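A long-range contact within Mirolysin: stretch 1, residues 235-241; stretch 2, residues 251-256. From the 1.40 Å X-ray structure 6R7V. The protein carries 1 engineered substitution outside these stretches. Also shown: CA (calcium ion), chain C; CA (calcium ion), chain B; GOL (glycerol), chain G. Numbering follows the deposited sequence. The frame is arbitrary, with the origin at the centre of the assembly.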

# COMPACT_ATOMS: atom_id res chain seq x y z
N THR A 235 -4.49 16.75 -2.84
CA THR A 235 -5.50 15.86 -3.39
C THR A 235 -6.84 16.61 -3.19
O THR A 235 -7.20 16.93 -2.04
N PRO A 236 -7.56 16.93 -4.29
CA PRO A 236 -8.84 17.65 -4.15
C PRO A 236 -9.80 16.95 -3.20
O PRO A 236 -9.89 15.72 -3.22
N ASN A 237 -10.53 17.73 -2.37
CA ASN A 237 -11.56 17.20 -1.49
C ASN A 237 -12.54 16.42 -2.34
O ASN A 237 -12.96 16.88 -3.41
N GLN A 238 -12.88 15.23 -1.91
CA GLN A 238 -13.67 14.34 -2.75
C GLN A 238 -14.79 13.73 -1.93
O GLN A 238 -14.57 13.42 -0.76
N GLY A 239 -15.97 13.55 -2.53
CA GLY A 239 -17.13 12.97 -1.82
C GLY A 239 -16.90 11.51 -1.47
O GLY A 239 -16.43 11.20 -0.37
N GLY A 240 -17.25 10.64 -2.40
CA GLY A 240 -17.10 9.21 -2.24
C GLY A 240 -16.04 8.64 -3.15
O GLY A 240 -15.34 9.38 -3.86
N TYR A 241 -15.86 7.35 -3.10
CA TYR A 241 -14.89 6.71 -3.96
C TYR A 241 -15.37 6.68 -5.39
O TYR A 241 -16.57 6.80 -5.67
N THR A 251 -16.40 15.95 -11.68
CA THR A 251 -16.60 16.83 -10.54
C THR A 251 -17.58 16.17 -9.56
O THR A 251 -18.25 15.20 -9.93
N ASP A 252 -17.67 16.69 -8.33
CA ASP A 252 -18.66 16.20 -7.36
C ASP A 252 -19.08 17.35 -6.43
O ASP A 252 -18.69 18.48 -6.68
N HIS A 253 -19.87 17.08 -5.37
CA HIS A 253 -20.32 18.16 -4.50
C HIS A 253 -19.20 18.75 -3.61
O HIS A 253 -19.38 19.86 -3.10
N CYS A 254 -18.03 18.07 -3.47
CA CYS A 254 -16.91 18.58 -2.67
C CYS A 254 -15.99 19.48 -3.47
O CYS A 254 -15.53 20.48 -2.92
N THR A 255 -15.68 19.10 -4.72
CA THR A 255 -14.89 19.86 -5.71
C THR A 255 -15.79 19.94 -6.97
O THR A 255 -15.78 19.03 -7.81
N ASN A 256 -16.58 21.01 -7.08
CA ASN A 256 -17.57 21.09 -8.16
C ASN A 256 -17.05 21.78 -9.43
O ASN A 256 -17.84 21.98 -10.36

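The contact between residues 235-241 and 251-256 of Mirolysin is a small, largely polar one between two loops, in which side chains of the second stretch satisfy backbone groups of the first. It illustrates a general principle: where neither segment offers a regular edge for backbone pairing, short polar side chains can take over that task. The stretches bury 276 Å² in total, and the nearest CA atoms across the stretches, those of Gln-238 and Cys-254, are 5.3 Å apart.

Asp-252, Cys-254 and Thr-255 all direct their CA-to-CB bonds toward the first stretch. Asp-252, in the p rotamer, divides its carboxylate between two tasks. OD2 accepts a nearly straight hydrogen bond from Gly-239 N (2.8 Å, 168°), whereas OD1 turns back on its own loop, accepting from Cys-254 N at 3.0 Å and from Thr-255 N at 3.1 Å. The same side chain therefore shapes its turn and ties that turn to the neighbouring loop; a backbone bond from Asp-252 N to Thr-255 O (3.1 Å) closes the turn further. Thr-255, rotamer m, supplies the second link, its OG1 donating to Asn-237 O at 2.7 Å. Pro-236 also points toward the second stretch, and its CB lies 3.8 Å from Thr-255 OG1.

Between these two links sits Cys-254, also m, with CB 3.5 Å from Asn-237 O and SG 3.3 Å from Gly-239 N. Its sulfur is bonded covalently to a group elsewhere in the structure. Asn-237 is sideways, in the t rotamer, and packs its CG 3.9 Å from Cys-254 CB; its OD1 accepts a hydrogen bond from water 2 at 2.7 Å. That water is a ligand of the chain B calcium, which also binds Gln-238 O and Gly-239 O, each at 2.4 Å, so the metal helps to fix the very loop that Asp-252 grips.

Gln-238 points away with an extended t,t chain, and its NE2 donates to Gly-240 O at 3.0 Å. Gly-239 has no side chain, and the opening beside it is occupied by glycerol, probably from the crystallisation liquor: an ideal CB there would lie 2.4 Å from GOL O3 and clash. That hydroxyl bridges the stretches, accepting from Gly-240 N at 2.8 Å and donating to Asp-252 OD2 at 2.7 Å. His-253, rotamer p, starts sideways but brings its ring nearer, NE2 reaching 4.2 Å from Gly-239 CA in an oblique approach.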

# COMPACT_ATOMS: atom_id res chain seq x y z
CB THR A 235 -5.49 14.47 -2.76
OG1 THR A 235 -5.54 14.64 -1.34
CG2 THR A 235 -4.28 13.66 -3.17
CB PRO A 236 -9.42 17.63 -5.56
CG PRO A 236 -8.21 17.50 -6.47
CD PRO A 236 -7.26 16.61 -5.71
CB ASN A 237 -12.26 18.32 -0.73
CG ASN A 237 -13.13 17.87 0.42
OD1 ASN A 237 -13.34 16.69 0.66
ND2 ASN A 237 -13.65 18.83 1.15
CB GLN A 238 -12.69 13.26 -3.31
CG GLN A 238 -13.32 12.18 -4.19
CD GLN A 238 -12.29 11.27 -4.83
OE1 GLN A 238 -11.21 11.69 -5.23
NE2 GLN A 238 -12.61 10.01 -4.92
CB TYR A 241 -14.58 5.26 -3.49
CG TYR A 241 -15.79 4.33 -3.44
CD1 TYR A 241 -16.40 4.00 -2.23
CD2 TYR A 241 -16.31 3.77 -4.60
CE1 TYR A 241 -17.51 3.16 -2.18
CE2 TYR A 241 -17.43 2.94 -4.57
CZ TYR A 241 -18.04 2.66 -3.35
OH TYR A 241 -19.14 1.82 -3.29
CB THR A 251 -17.10 18.21 -11.02
OG1 THR A 251 -18.37 18.03 -11.64
CG2 THR A 251 -16.16 18.88 -12.02
CB ASP A 252 -18.17 14.95 -6.60
CG ASP A 252 -17.00 15.09 -5.65
OD1 ASP A 252 -16.61 16.24 -5.33
OD2 ASP A 252 -16.48 14.03 -5.20
CB HIS A 253 -21.55 17.75 -3.66
CG HIS A 253 -21.33 16.69 -2.62
ND1 HIS A 253 -21.80 16.86 -1.33
CD2 HIS A 253 -20.81 15.45 -2.74
CE1 HIS A 253 -21.51 15.73 -0.70
NE2 HIS A 253 -20.91 14.86 -1.50
CB CYS A 254 -16.13 17.44 -2.04
SG CYS A 254 -17.16 16.30 -1.09
CB THR A 255 -13.52 19.22 -5.97
OG1 THR A 255 -12.78 19.16 -4.75
CG2 THR A 255 -12.71 20.01 -7.00
CB ASN A 256 -18.87 21.75 -7.66
CG ASN A 256 -18.71 23.12 -7.03
OD1 ASN A 256 -17.70 23.81 -7.20
ND2 ASN A 256 -19.71 23.53 -6.27
CA CA C . -7.07 15.91 0.20
CA CA B . -15.38 12.52 1.30
C1 GOL G . -16.77 11.33 -7.27
O1 GOL G . -15.81 11.40 -6.22
C2 GOL G . -18.06 10.66 -6.83
O2 GOL G . -17.80 9.40 -6.21
C3 GOL G . -18.89 11.51 -5.89
O3 GOL G . -18.12 11.89 -4.76
O HOH W 1 -8.59 14.46 -1.12
O HOH W 2 -14.00 14.36 1.91
O HOH W 3 -9.17 15.38 1.57
O HOH W 4 -8.14 18.01 0.41
O HOH W 5 -6.88 16.67 2.63